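Local structure of EreC (Klebsiella pneumoniae, 6XCQ) at residues T344-T349 with S378-I383; A69-E74 with F364-T369. The protein hydrolyses the macrolide antibiotic erythromycin, probably by opening its lactone ring, and so is linked to macrolide resistance. The protein carries 1 engineered substitution. One frame throughout, in Å; residues are numbered along the deposited sequence.

Contacts 1 and 2 lie on the same side of the chain's centre, with their own centres about 16 Å apart, and the two-stranded antiparallel sheet of 349-354 and 365-370 joins them. Residues 344-349 lead from the main sheet into the first of these strands, 364-369 enter the second, and helix 379-387 follows. The contacts meet where CB of Thr349 comes within 3.4 Å of O of Thr369. Contact 1 centres on a Thr344-Glu380 hydrogen bond, where the chain leaves the main sheet. Contact 2 is apolar and seats the small sheet over the loop 69-74, whose His70 meets His306 edge-to-face at the C-terminal ends of the parallel strands, where an active site is commonly found in alpha/beta folds.

Contact 1 of 2, residues T344-T349 with S378-I383; sequences THLGST and SMEQYI
The carboxylate atom Glu380 OE2 is gripped twice: OG1 of Thr344 donates to it at 2.6 Å, and the backbone N of Arg407, on strand 405-408, supplies a second hydrogen bond. The hydroxyl approaches the anti lone pair, on the side away from OE1. Threonine suits the end of strand 338-345 here because with chi1 at -170° its OG1 reaches across to the helix, while the methyl CG2 also packs 3.6 Å from Glu380 OE2. Glutamate suits the first turn of helix 379-387 because the bend at chi2 (75°) turns the carboxylate toward Thr344; on the way its CG rests 3.6 Å from the carbonyl O of His345. Next along the chain, Leu346 and Glu380 run past each other in opposite directions, with Leu346 CD2 lying 3.9 Å from Glu380 CB. Local bonds shape both segments. Ser378 is the N-cap of the helix, its OG accepting from Gln381 N at 3.0 Å while bonding to Arg375 O. On the other side, His345 ND1 accepts from Gly347 N nearly in the ring plane, and Gly347, lacking a side chain, can set its CA against the ring edge. The NH1 of Arg407 bonds to the carbonyls of His345 and Gly347, bridging the two. With two donors on OE2 and a place in the first helical turn, where the helix dipole would be expected to favour negative charge, Glu380 is probably held as a carboxylate although buried, and its OE2 bonds join the helix to strands 338-345 and 405-408.

Contact 2 of 2, residues A69-E74 with F364-T369; sequences AHFVAE and FSVVTT
This is a small, buried apolar contact in which the loop between strand 62-65 and helix 73-90 meets the start of strand 365-370, about 290 residues further along the chain. Phe71 carries it. The methyl Val366 CG2 lies obliquely to its ring, 3.7 Å from both CD2 and CE2. Phe364 meets the same flank of the ring, its CE2 4.2 Å from Phe71 CE2. The extended backbone, which becomes strand at Ser365, sends Phe364 and Val366 to the same side; Ser365, between them, turns the other way and bonds to Ser357 and the C-terminal Leu438. Phe71 adopts a left-handed backbone conformation (phi 72°, psi 31°), and chi1 of -47° sets the ring beside its own backbone N, where His70 CB lies 3.4 Å above one face, toward the rim. Branched valine and flat phenylalanine suit this interior because their side chains bring no polar atom that would need a partner in this buried place. Leu131 and Ser130 of helix 126-146 also touch Phe71, and Leu127 touches Phe364. Thus the antiparallel pair 349-354 and 365-370, a beta-hairpin with a long connection, packs through its second strand on a beta-to-alpha loop of the alpha/beta fold.

Contact 1 of 2, residues T344-T349 with S378-I383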
loop_
_atom_site.group_PDB
_atom_site.type_symbol
_atom_site.label_atom_id
_atom_site.label_comp_id
_atom_site.label_asym_id
_atom_site.label_seq_id
_atom_site.Cartn_x
_atom_site.Cartn_y
_atom_site.Cartn_z
ATOM N N THR A 344 -7.346 -6.483 12.672
ATOM C CA THR A 344 -7.428 -7.936 12.686
ATOM C C THR A 344 -8.886 -8.343 12.928
ATOM O O THR A 344 -9.794 -7.512 12.877
ATOM C CB THR A 344 -6.443 -8.532 13.700
ATOM O OG1 THR A 344 -6.389 -9.953 13.506
ATOM C CG2 THR A 344 -6.852 -8.201 15.135
ATOM N N HIS A 345 -9.125 -9.636 13.158
ATOM C CA HIS A 345 -10.503 -10.121 13.190
ATOM C C HIS A 345 -10.588 -11.420 13.970
ATOM O O HIS A 345 -9.591 -12.119 14.173
ATOM C CB HIS A 345 -11.050 -10.346 11.770
ATOM C CG HIS A 345 -10.401 -11.499 11.075
ATOM N ND1 HIS A 345 -10.901 -12.786 11.137
ATOM C CD2 HIS A 345 -9.264 -11.568 10.337
ATOM C CE1 HIS A 345 -10.109 -13.595 10.453
ATOM N NE2 HIS A 345 -9.104 -12.882 9.961
ATOM N N LEU A 346 -11.819 -11.759 14.361
ATOM C CA LEU A 346 -12.109 -12.958 15.139
ATOM C C LEU A 346 -12.816 -14.039 14.327
ATOM O O LEU A 346 -13.313 -15.011 14.909
ATOM C CB LEU A 346 -12.953 -12.601 16.371
ATOM C CG LEU A 346 -12.409 -11.537 17.317
ATOM C CD1 LEU A 346 -13.294 -11.431 18.555
ATOM C CD2 LEU A 346 -10.971 -11.849 17.734
ATOM N N GLY A 347 -12.853 -13.915 13.002
ATOM C CA GLY A 347 -13.554 -14.891 12.189
ATOM C C GLY A 347 -12.820 -16.215 12.104
ATOM O O GLY A 347 -11.615 -16.314 12.330
ATOM N N SER A 348 -13.571 -17.271 11.767
ATOM C CA SER A 348 -12.964 -18.590 11.658
ATOM C C SER A 348 -12.298 -18.793 10.308
ATOM O O SER A 348 -11.431 -19.661 10.182
ATOM C CB SER A 348 -14.009 -19.692 11.887
ATOM O OG SER A 348 -15.003 -19.643 10.879
ATOM N N THR A 349 -12.668 -17.999 9.311
ATOM C CA THR A 349 -12.094 -18.084 7.981
ATOM C C THR A 349 -11.634 -16.701 7.542
ATOM O O THR A 349 -11.992 -15.676 8.134
ATOM C CB THR A 349 -13.105 -18.641 6.969
ATOM O OG1 THR A 349 -14.205 -17.732 6.863
ATOM C CG2 THR A 349 -13.639 -20.015 7.409
ATOM N N SER A 378 -2.056 -14.411 21.778
ATOM C CA SER A 378 -2.418 -13.714 20.554
ATOM C C SER A 378 -3.108 -12.386 20.865
ATOM O O SER A 378 -3.706 -12.200 21.931
ATOM C CB SER A 378 -3.300 -14.599 19.675
ATOM O OG SER A 378 -4.624 -14.651 20.154
ATOM N N MET A 379 -2.973 -11.433 19.944
ATOM C CA MET A 379 -3.710 -10.181 20.094
ATOM C C MET A 379 -5.214 -10.438 20.058
ATOM O O MET A 379 -5.989 -9.762 20.742
ATOM C CB MET A 379 -3.304 -9.195 19.000
ATOM C CG MET A 379 -4.068 -7.867 19.039
ATOM S SD MET A 379 -3.903 -6.920 20.580
ATOM C CE MET A 379 -2.152 -6.751 20.681
ATOM N N GLU A 380 -5.636 -11.414 19.256
ATOM C CA GLU A 380 -7.050 -11.770 19.183
ATOM C C GLU A 380 -7.589 -12.201 20.540
ATOM O O GLU A 380 -8.724 -11.867 20.900
ATOM C CB GLU A 380 -7.247 -12.881 18.143
ATOM C CG GLU A 380 -7.013 -12.402 16.687
ATOM C CD GLU A 380 -5.542 -12.211 16.314
ATOM O OE1 GLU A 380 -4.666 -12.819 16.970
ATOM O OE2 GLU A 380 -5.266 -11.457 15.344
ATOM N N GLN A 381 -6.794 -12.949 21.311
ATOM C CA GLN A 381 -7.281 -13.388 22.614
ATOM C C GLN A 381 -7.397 -12.219 23.570
ATOM O O GLN A 381 -8.335 -12.155 24.384
ATOM C CB GLN A 381 -6.363 -14.453 23.207
ATOM C CG GLN A 381 -6.884 -14.982 24.544
ATOM C CD GLN A 381 -8.182 -15.741 24.383
ATOM O OE1 GLN A 381 -8.251 -16.702 23.630
ATOM N NE2 GLN A 381 -9.218 -15.305 25.086
ATOM N N TYR A 382 -6.438 -11.296 23.499
ATOM C CA TYR A 382 -6.495 -10.084 24.307
ATOM C C TYR A 382 -7.767 -9.298 24.023
ATOM O O TYR A 382 -8.428 -8.817 24.948
ATOM C CB TYR A 382 -5.263 -9.234 24.012
ATOM C CG TYR A 382 -5.156 -7.938 24.786
ATOM C CD1 TYR A 382 -4.527 -7.894 26.027
ATOM C CD2 TYR A 382 -5.649 -6.750 24.257
ATOM C CE1 TYR A 382 -4.410 -6.709 26.725
ATOM C CE2 TYR A 382 -5.534 -5.561 24.944
ATOM C CZ TYR A 382 -4.911 -5.544 26.173
ATOM O OH TYR A 382 -4.801 -4.361 26.854
ATOM N N ILE A 383 -8.109 -9.143 22.740
ATOM C CA ILE A 383 -9.369 -8.506 22.356
ATOM C C ILE A 383 -10.542 -9.227 23.000
ATOM O O ILE A 383 -11.456 -8.596 23.547
ATOM C CB ILE A 383 -9.514 -8.485 20.821
ATOM C CG1 ILE A 383 -8.457 -7.581 20.187
ATOM C CG2 ILE A 383 -10.923 -8.052 20.419
ATOM C CD1 ILE A 383 -8.549 -6.152 20.610
#

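Contact 2 of 2, residues A69-E74 with F364-T369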
loop_
_atom_site.group_PDB
_atom_site.type_symbol
_atom_site.label_atom_id
_atom_site.label_comp_id
_atom_site.label_asym_id
_atom_site.label_seq_id
_atom_site.Cartn_x
_atom_site.Cartn_y
_atom_site.Cartn_z
ATOM N N ALA A 69 -5.814 -8.973 6.262
ATOM C CA ALA A 69 -5.860 -9.765 5.044
ATOM C C ALA A 69 -6.457 -8.903 3.954
ATOM O O ALA A 69 -7.324 -8.067 4.220
ATOM C CB ALA A 69 -6.684 -11.049 5.232
ATOM N N HIS A 70 -5.968 -9.082 2.735
ATOM C CA HIS A 70 -6.550 -8.354 1.622
ATOM C C HIS A 70 -7.950 -8.887 1.329
ATOM O O HIS A 70 -8.298 -10.018 1.694
ATOM C CB HIS A 70 -5.675 -8.490 0.368
ATOM C CG HIS A 70 -4.362 -7.764 0.446
ATOM N ND1 HIS A 70 -4.249 -6.467 0.899
ATOM C CD2 HIS A 70 -3.110 -8.149 0.097
ATOM C CE1 HIS A 70 -2.986 -6.083 0.829
ATOM N NE2 HIS A 70 -2.276 -7.083 0.338
ATOM N N PHE A 71 -8.763 -8.042 0.682
ATOM C CA PHE A 71 -10.022 -8.459 0.051
ATOM C C PHE A 71 -11.118 -8.788 1.063
ATOM O O PHE A 71 -11.991 -9.615 0.782
ATOM C CB PHE A 71 -9.803 -9.650 -0.889
ATOM C CG PHE A 71 -8.624 -9.472 -1.824
ATOM C CD1 PHE A 71 -8.566 -8.385 -2.680
ATOM C CD2 PHE A 71 -7.580 -10.379 -1.831
ATOM C CE1 PHE A 71 -7.485 -8.212 -3.553
ATOM C CE2 PHE A 71 -6.489 -10.207 -2.691
ATOM C CZ PHE A 71 -6.449 -9.120 -3.550
ATOM N N VAL A 72 -11.120 -8.121 2.213
ATOM C CA VAL A 72 -12.072 -8.389 3.292
ATOM C C VAL A 72 -13.067 -7.241 3.371
ATOM O O VAL A 72 -12.669 -6.074 3.453
ATOM C CB VAL A 72 -11.351 -8.575 4.638
ATOM C CG1 VAL A 72 -12.358 -8.665 5.758
ATOM C CG2 VAL A 72 -10.439 -9.802 4.616
ATOM N N ALA A 73 -14.366 -7.573 3.371
ATOM C CA ALA A 73 -15.407 -6.545 3.378
ATOM C C ALA A 73 -15.364 -5.720 4.657
ATOM O O ALA A 73 -15.473 -4.489 4.617
ATOM C CB ALA A 73 -16.787 -7.190 3.219
ATOM N N GLU A 74 -15.230 -6.389 5.814
ATOM C CA GLU A 74 -15.222 -5.671 7.086
ATOM C C GLU A 74 -14.042 -4.716 7.194
ATOM O O GLU A 74 -14.153 -3.665 7.833
ATOM C CB GLU A 74 -15.190 -6.661 8.258
ATOM C CG GLU A 74 -16.489 -7.438 8.470
ATOM C CD GLU A 74 -16.572 -8.689 7.617
ATOM O OE1 GLU A 74 -15.694 -8.900 6.749
ATOM O OE2 GLU A 74 -17.517 -9.475 7.815
ATOM N N PHE A 364 -3.212 -15.765 -9.486
ATOM C CA PHE A 364 -3.598 -16.249 -8.173
ATOM C C PHE A 364 -5.102 -16.141 -8.058
ATOM O O PHE A 364 -5.763 -15.447 -8.838
ATOM C CB PHE A 364 -2.929 -15.474 -7.034
ATOM C CG PHE A 364 -3.385 -14.043 -6.914
ATOM C CD1 PHE A 364 -2.803 -13.055 -7.688
ATOM C CD2 PHE A 364 -4.383 -13.688 -6.022
ATOM C CE1 PHE A 364 -3.212 -11.745 -7.584
ATOM C CE2 PHE A 364 -4.795 -12.374 -5.908
ATOM C CZ PHE A 364 -4.210 -11.404 -6.691
ATOM N N SER A 365 -5.629 -16.826 -7.059
ATOM C CA SER A 365 -7.046 -16.794 -6.769
ATOM C C SER A 365 -7.215 -16.421 -5.307
ATOM O O SER A 365 -6.266 -16.455 -4.521
ATOM C CB SER A 365 -7.703 -18.149 -7.080
ATOM O OG SER A 365 -7.883 -18.302 -8.474
ATOM N N VAL A 366 -8.436 -16.047 -4.957
ATOM C CA VAL A 366 -8.794 -15.654 -3.604
ATOM C C VAL A 366 -9.839 -16.645 -3.144
ATOM O O VAL A 366 -10.942 -16.683 -3.702
ATOM C CB VAL A 366 -9.340 -14.223 -3.541
ATOM C CG1 VAL A 366 -9.837 -13.914 -2.134
ATOM C CG2 VAL A 366 -8.272 -13.235 -3.999
ATOM N N VAL A 367 -9.497 -17.453 -2.139
ATOM C CA VAL A 367 -10.352 -18.526 -1.660
ATOM C C VAL A 367 -10.506 -18.402 -0.151
ATOM O O VAL A 367 -9.565 -18.025 0.555
ATOM C CB VAL A 367 -9.800 -19.917 -2.039
ATOM C CG1 VAL A 367 -9.701 -20.055 -3.538
ATOM C CG2 VAL A 367 -8.437 -20.147 -1.409
ATOM N N THR A 368 -11.698 -18.713 0.341
ATOM C CA THR A 368 -11.935 -18.715 1.778
ATOM C C THR A 368 -11.239 -19.916 2.413
ATOM O O THR A 368 -11.428 -21.055 1.983
ATOM C CB THR A 368 -13.437 -18.737 2.046
ATOM O OG1 THR A 368 -14.036 -17.556 1.489
ATOM C CG2 THR A 368 -13.708 -18.772 3.528
ATOM N N THR A 369 -10.427 -19.658 3.430
ATOM C CA THR A 369 -9.646 -20.693 4.080
ATOM C C THR A 369 -9.662 -20.442 5.581
ATOM O O THR A 369 -9.876 -19.304 6.018
ATOM C CB THR A 369 -8.203 -20.726 3.542
ATOM O OG1 THR A 369 -7.661 -22.045 3.697
ATOM C CG2 THR A 369 -7.320 -19.736 4.262
#